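PDB 3ZGH: CELL WALL surface anchor family protein from Streptococcus pneumoniae, which probably binds keratin 10 on host cells through its basic MSCRAMM-type domain, consistent with a role as a virulence-associated pneumococcal adhesin. Local coordinates for residues Gly36-Ser39 / Val40-Val43; Gly146-Lys150 / Lys151-Leu155. All coordinates share one frame; numbering follows the deposited sequence.

Interaction 1 (Gly36-Ser39 / Val40-Val43); sequences GVDS and VYRV
The carboxylate of D38 turns over the start of the 40-43 segment and takes two backbone N-H groups on a single oxygen. OD1 of D38 accepts from the N of Y41 at 2.9 Å along a nearly straight line, with an N-H...O angle of 167°, and the donor stands above the carboxylate plane. The N of V40 reaches the same OD1 of D38 at 2.8 Å, meeting it almost end-on to the C-O bond, though this bond is more bent at the hydrogen. With CG anti to its own N (chi1 177°), D38 lays the carboxylate beside its carbonyl carbon, where these two amides follow; the short acidic side chain suits an Asx turn, with Y41 N as a second donor.

The backbone of D38 closes the turn. Its N donates to V43 O at 2.9 Å, while R42 N makes a weak bond to D38 O. R42 and V43 both oppose D38, a G1 beta bulge, and R42 takes the positive phi (55°) expected at its first position. A water links S39 O with R42 NE, the second bond being weak.

Apolar contact is slight. CG2 of V43 lies 4.0 Å from CB of D38. Within 40-43, CG1 of V40 rests 3.8 Å above one face of the Y41 ring, toward its rim, a branched side chain well able to cover it.

The turn joins strand 28-38, outermost in the sheet, to strand 43-53. Beyond the turn, OD2 of D38 is hydrogen-bonded to the hydroxyls of Y66 and Y84, and the Y41 ring packs edge-to-face with Y84 while its OH bonds R81 N.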
ATOM      1  N   GLY A  36       5.576  -2.679  10.708  1.00 28.21           N
ATOM      2  CA  GLY A  36       5.136  -1.968  11.889  1.00 30.29           C
ATOM      3  C   GLY A  36       4.604  -2.966  12.906  1.00 31.44           C
ATOM      4  O   GLY A  36       4.927  -4.151  12.839  1.00 31.97           O
ATOM      5  N   VAL A  37       3.807  -2.480  13.856  1.00 31.61           N
ATOM      6  CA  VAL A  37       3.321  -3.309  14.943  1.00 32.68           C
ATOM      7  C   VAL A  37       1.821  -3.130  15.062  1.00 31.78           C
ATOM      8  O   VAL A  37       1.317  -2.003  15.210  1.00 33.12           O
ATOM      9  CB  VAL A  37       4.013  -2.939  16.280  1.00 35.37           C
ATOM     10  CG1 VAL A  37       3.353  -3.657  17.480  1.00 37.60           C
ATOM     11  CG2 VAL A  37       5.504  -3.271  16.205  1.00 36.42           C
ATOM     12  N   ASP A  38       1.100  -4.232  14.980  1.00 30.50           N
ATOM     13  CA  ASP A  38      -0.339  -4.211  15.298  1.00 31.56           C
ATOM     14  C   ASP A  38      -0.481  -4.123  16.818  1.00 34.72           C
ATOM     15  O   ASP A  38      -0.128  -5.073  17.507  1.00 35.54           O
ATOM     16  CB  ASP A  38      -1.011  -5.473  14.748  1.00 30.86           C
ATOM     17  CG  ASP A  38      -2.489  -5.576  15.100  1.00 32.29           C
ATOM     18  OD1 ASP A  38      -2.869  -5.387  16.294  1.00 33.51           O
ATOM     19  OD2 ASP A  38      -3.278  -5.853  14.158  1.00 32.13           O
ATOM     20  N   SER A  39      -0.974  -2.976  17.314  1.00 37.60           N
ATOM     21  CA  SER A  39      -1.126  -2.658  18.762  1.00 42.60           C
ATOM     22  C   SER A  39      -2.052  -3.587  19.523  1.00 42.56           C
ATOM     23  O   SER A  39      -1.953  -3.723  20.751  1.00 44.32           O
ATOM     24  CB  SER A  39      -1.812  -1.295  18.944  1.00 48.63           C
ATOM     25  OG  SER A  39      -1.150  -0.233  18.327  1.00 53.64           O
ATOM     26  N   VAL A  40      -3.021  -4.154  18.818  1.00 41.67           N
ATOM     27  CA  VAL A  40      -4.034  -4.946  19.485  1.00 41.87           C
ATOM     28  C   VAL A  40      -3.511  -6.343  19.740  1.00 40.70           C
ATOM     29  O   VAL A  40      -3.674  -6.874  20.828  1.00 43.27           O
ATOM     30  CB  VAL A  40      -5.338  -5.014  18.658  1.00 43.16           C
ATOM     31  CG1 VAL A  40      -6.380  -5.912  19.356  1.00 43.62           C
ATOM     32  CG2 VAL A  40      -5.893  -3.613  18.455  1.00 45.29           C
ATOM     33  N   TYR A  41      -2.906  -6.949  18.734  1.00 36.61           N
ATOM     34  CA  TYR A  41      -2.457  -8.331  18.856  1.00 38.17           C
ATOM     35  C   TYR A  41      -0.948  -8.442  19.148  1.00 40.30           C
ATOM     36  O   TYR A  41      -0.445  -9.533  19.373  1.00 41.84           O
ATOM     37  CB  TYR A  41      -2.875  -9.137  17.603  1.00 37.44           C
ATOM     38  CG  TYR A  41      -4.382  -9.317  17.567  1.00 38.57           C
ATOM     39  CD1 TYR A  41      -5.005 -10.216  18.422  1.00 42.77           C
ATOM     40  CD2 TYR A  41      -5.181  -8.529  16.748  1.00 36.59           C
ATOM     41  CE1 TYR A  41      -6.406 -10.357  18.431  1.00 43.50           C
ATOM     42  CE2 TYR A  41      -6.584  -8.670  16.743  1.00 37.71           C
ATOM     43  CZ  TYR A  41      -7.176  -9.575  17.591  1.00 41.09           C
ATOM     44  OH  TYR A  41      -8.543  -9.691  17.580  1.00 42.30           O
ATOM     45  N   ARG A  42      -0.247  -7.306  19.143  1.00 37.94           N
ATOM     46  CA  ARG A  42       1.190  -7.247  19.475  1.00 36.51           C
ATOM     47  C   ARG A  42       1.969  -8.207  18.586  1.00 34.91           C
ATOM     48  O   ARG A  42       2.738  -9.054  19.059  1.00 37.30           O
ATOM     49  CB  ARG A  42       1.413  -7.537  20.960  1.00 39.82           C
ATOM     50  CG  ARG A  42       0.587  -6.620  21.857  1.00 50.79           C
ATOM     51  CD  ARG A  42       0.989  -6.671  23.335  1.00 67.03           C
ATOM     52  NE  ARG A  42       1.129  -5.318  23.870  1.00 81.41           N
ATOM     53  CZ  ARG A  42       2.276  -4.751  24.246  1.00 92.12           C
ATOM     54  NH1 ARG A  42       3.426  -5.414  24.190  1.00 95.43           N
ATOM     55  NH2 ARG A  42       2.270  -3.505  24.704  1.00 96.80           N
ATOM     56  N   VAL A  43       1.750  -8.071  17.280  1.00 32.53           N
ATOM     57  CA  VAL A  43       2.437  -8.882  16.301  1.00 31.56           C
ATOM     58  C   VAL A  43       2.900  -7.922  15.223  1.00 31.87           C
ATOM     59  O   VAL A  43       2.373  -6.809  15.116  1.00 33.12           O
ATOM     60  CB  VAL A  43       1.493  -9.944  15.669  1.00 38.54           C
ATOM     61  CG1 VAL A  43       1.098 -11.011  16.683  1.00 40.85           C
ATOM     62  CG2 VAL A  43       0.238  -9.282  15.075  1.00 36.16           C
TER
HETATM   63  O   HOH W   1      -0.242  -2.830  22.691  1.00 62.33           O

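Interaction 2 (Gly146-Lys150 / Lys151-Leu155); sequences GFFAK and KGYGL
The rings of F148 and Y153 meet obliquely, their planes 34° apart and their centroids 5.6 Å from each other. The contact is closest between CD1 of F148 and CD2 of Y153, at 3.5 Å. Each ring also has a neighbour over one face: CE1 of F147 lies 3.5 Å above the centre of the F148 ring, and CB of K151 sits over the centre of the Y153 ring. F148 holds CG beside its backbone N (chi1 -78°), which sets its ring alongside that of Y153. Two flat rings suit the place because they can lie close together and also pack on strand 120-131.

The chain leaves the helix through a Schellman motif, whose bonds are Y153 N to F148 O at 3.2 Å and G152 N to A149 O at 3.0 Å. K151 N also donates to F148 O, at 2.9 Å, and reaches it from the opposite face of the carbonyl plane to Y153 N. The bond from G152 closes a type I turn from A149 to G152. G152 has positive phi (87°), where a CB would press against the preceding carbonyl oxygen; glycine avoids this. A water donates to both A149 O and Y153 O, bridging the turn to the residue before the strand.

K151 runs its methylene groups past F147 O, with CG of K151 3.5 Å from that oxygen, and a long aliphatic stem suits such a course.

The motif carries the chain from helix 146-149 into strand 154-162. F148 touches L122 and Y124 of strand 120-131, and Y153 packs on V121 of that strand and on I113 of strand 109-114. K150, on the other hand, sends NZ to M80 O.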
ATOM      1  N   GLY A 146     -10.228 -10.202   9.818  1.00 32.32           N
ATOM      2  CA  GLY A 146      -9.393 -11.207  10.462  1.00 33.48           C
ATOM      3  C   GLY A 146      -9.484 -12.580   9.807  1.00 34.82           C
ATOM      4  O   GLY A 146      -8.461 -13.229   9.669  1.00 34.97           O
ATOM      5  N   PHE A 147     -10.666 -13.057   9.407  1.00 35.82           N
ATOM      6  CA  PHE A 147     -10.697 -14.414   8.823  1.00 36.70           C
ATOM      7  C   PHE A 147      -9.877 -14.502   7.520  1.00 35.85           C
ATOM      8  O   PHE A 147      -9.367 -15.579   7.180  1.00 38.29           O
ATOM      9  CB  PHE A 147     -12.127 -14.967   8.620  1.00 38.69           C
ATOM     10  CG  PHE A 147     -12.979 -14.115   7.757  1.00 39.08           C
ATOM     11  CD1 PHE A 147     -12.872 -14.176   6.374  1.00 40.59           C
ATOM     12  CD2 PHE A 147     -13.885 -13.236   8.321  1.00 40.05           C
ATOM     13  CE1 PHE A 147     -13.653 -13.357   5.567  1.00 41.86           C
ATOM     14  CE2 PHE A 147     -14.675 -12.425   7.538  1.00 41.84           C
ATOM     15  CZ  PHE A 147     -14.561 -12.473   6.151  1.00 42.42           C
ATOM     16  N   PHE A 148      -9.713 -13.388   6.798  1.00 31.73           N
ATOM     17  CA  PHE A 148      -8.808 -13.381   5.638  1.00 29.52           C
ATOM     18  C   PHE A 148      -7.327 -13.260   6.074  1.00 31.03           C
ATOM     19  O   PHE A 148      -6.441 -13.960   5.544  1.00 32.19           O
ATOM     20  CB  PHE A 148      -9.152 -12.232   4.672  1.00 29.08           C
ATOM     21  CG  PHE A 148     -10.365 -12.494   3.780  1.00 32.59           C
ATOM     22  CD1 PHE A 148     -10.681 -13.776   3.343  1.00 34.16           C
ATOM     23  CD2 PHE A 148     -11.168 -11.434   3.358  1.00 34.75           C
ATOM     24  CE1 PHE A 148     -11.768 -13.986   2.500  1.00 37.15           C
ATOM     25  CE2 PHE A 148     -12.252 -11.643   2.531  1.00 37.50           C
ATOM     26  CZ  PHE A 148     -12.561 -12.922   2.102  1.00 38.43           C
ATOM     27  N   ALA A 149      -7.051 -12.356   7.012  1.00 32.13           N
ATOM     28  CA  ALA A 149      -5.676 -12.131   7.486  1.00 31.08           C
ATOM     29  C   ALA A 149      -5.081 -13.454   7.962  1.00 30.34           C
ATOM     30  O   ALA A 149      -3.913 -13.752   7.725  1.00 30.53           O
ATOM     31  CB  ALA A 149      -5.679 -11.107   8.615  1.00 31.78           C
ATOM     32  N   LYS A 150      -5.913 -14.268   8.603  1.00 30.99           N
ATOM     33  CA  LYS A 150      -5.460 -15.510   9.209  1.00 33.42           C
ATOM     34  C   LYS A 150      -5.196 -16.610   8.182  1.00 33.86           C
ATOM     35  O   LYS A 150      -4.580 -17.634   8.508  1.00 35.30           O
ATOM     36  CB  LYS A 150      -6.475 -15.995  10.238  1.00 37.26           C
ATOM     37  CG  LYS A 150      -6.575 -15.111  11.461  1.00 38.07           C
ATOM     38  CD  LYS A 150      -7.857 -15.406  12.261  1.00 42.04           C
ATOM     39  CE  LYS A 150      -7.639 -16.526  13.244  1.00 50.11           C
ATOM     40  NZ  LYS A 150      -8.854 -16.749  14.090  1.00 59.27           N
ATOM     41  N   LYS A 151      -5.662 -16.407   6.954  1.00 34.54           N
ATOM     42  CA  LYS A 151      -5.334 -17.305   5.860  1.00 35.09           C
ATOM     43  C   LYS A 151      -4.046 -16.858   5.152  1.00 33.67           C
ATOM     44  O   LYS A 151      -3.635 -17.476   4.178  1.00 35.55           O
ATOM     45  CB  LYS A 151      -6.474 -17.363   4.832  1.00 36.51           C
ATOM     46  CG  LYS A 151      -7.800 -18.051   5.343  1.00 43.76           C
ATOM     47  CD  LYS A 151      -8.866 -18.012   4.249  1.00 51.99           C
ATOM     48  CE  LYS A 151     -10.246 -18.488   4.732  1.00 65.76           C
ATOM     49  NZ  LYS A 151     -10.291 -19.952   5.006  1.00 76.67           N
ATOM     50  N   GLY A 152      -3.417 -15.785   5.611  1.00 31.63           N
ATOM     51  CA  GLY A 152      -2.204 -15.310   4.942  1.00 31.57           C
ATOM     52  C   GLY A 152      -2.532 -14.356   3.801  1.00 29.89           C
ATOM     53  O   GLY A 152      -1.690 -14.116   2.944  1.00 28.77           O
ATOM     54  N   TYR A 153      -3.760 -13.823   3.774  1.00 29.08           N
ATOM     55  CA  TYR A 153      -4.141 -12.913   2.696  1.00 27.84           C
ATOM     56  C   TYR A 153      -3.654 -11.490   2.966  1.00 29.11           C
ATOM     57  O   TYR A 153      -3.369 -11.118   4.115  1.00 29.85           O
ATOM     58  CB  TYR A 153      -5.650 -12.891   2.470  1.00 25.96           C
ATOM     59  CG  TYR A 153      -6.238 -14.203   1.968  1.00 30.39           C
ATOM     60  CD1 TYR A 153      -5.421 -15.273   1.624  1.00 32.89           C
ATOM     61  CD2 TYR A 153      -7.612 -14.356   1.824  1.00 34.71           C
ATOM     62  CE1 TYR A 153      -5.959 -16.482   1.156  1.00 38.10           C
ATOM     63  CE2 TYR A 153      -8.172 -15.560   1.348  1.00 39.48           C
ATOM     64  CZ  TYR A 153      -7.332 -16.620   1.025  1.00 41.15           C
ATOM     65  OH  TYR A 153      -7.838 -17.816   0.557  1.00 43.83           O
ATOM     66  N   GLY A 154      -3.585 -10.689   1.912  1.00 29.02           N
ATOM     67  CA  GLY A 154      -3.241  -9.285   2.072  1.00 28.34           C
ATOM     68  C   GLY A 154      -4.296  -8.359   1.494  1.00 26.60           C
ATOM     69  O   GLY A 154      -5.117  -8.742   0.665  1.00 26.53           O
ATOM     70  N   LEU A 155      -4.262  -7.120   1.938  1.00 24.56           N
ATOM     71  CA  LEU A 155      -5.145  -6.089   1.429  1.00 25.35           C
ATOM     72  C   LEU A 155      -4.304  -5.235   0.483  1.00 25.25           C
ATOM     73  O   LEU A 155      -3.311  -4.597   0.912  1.00 23.70           O
ATOM     74  CB  LEU A 155      -5.661  -5.253   2.594  1.00 26.59           C
ATOM     75  CG  LEU A 155      -6.599  -4.097   2.249  1.00 31.05           C
ATOM     76  CD1 LEU A 155      -7.800  -4.579   1.471  1.00 35.45           C
ATOM     77  CD2 LEU A 155      -7.033  -3.404   3.535  1.00 31.31           C
TER
HETATM   78  O   HOH W   2      -2.139 -11.837   6.470  1.00 26.52           O

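Interactions 1 and 2 are a hairpin turn and a helix-to-strand junction, both reaching one antiparallel sheet. Their centres lie 15 Å apart and their nearest atoms about 7 Å, so they do not touch. Interaction 1 comes first along the chain, between strands 28-38 and 43-53 at one margin of the sheet; interaction 2 follows much later, leading from the short helix 146-149 into strand 154-162, which lies between strands 57-65 and 109-114. Both border the M80-Y84 region: Y84 is also backbone-bonded to G146, and M80 is touched by Y41 and A149. One thus joins neighbouring strands at the sheet margin of this MSCRAMM domain, and the other feeds an inner strand.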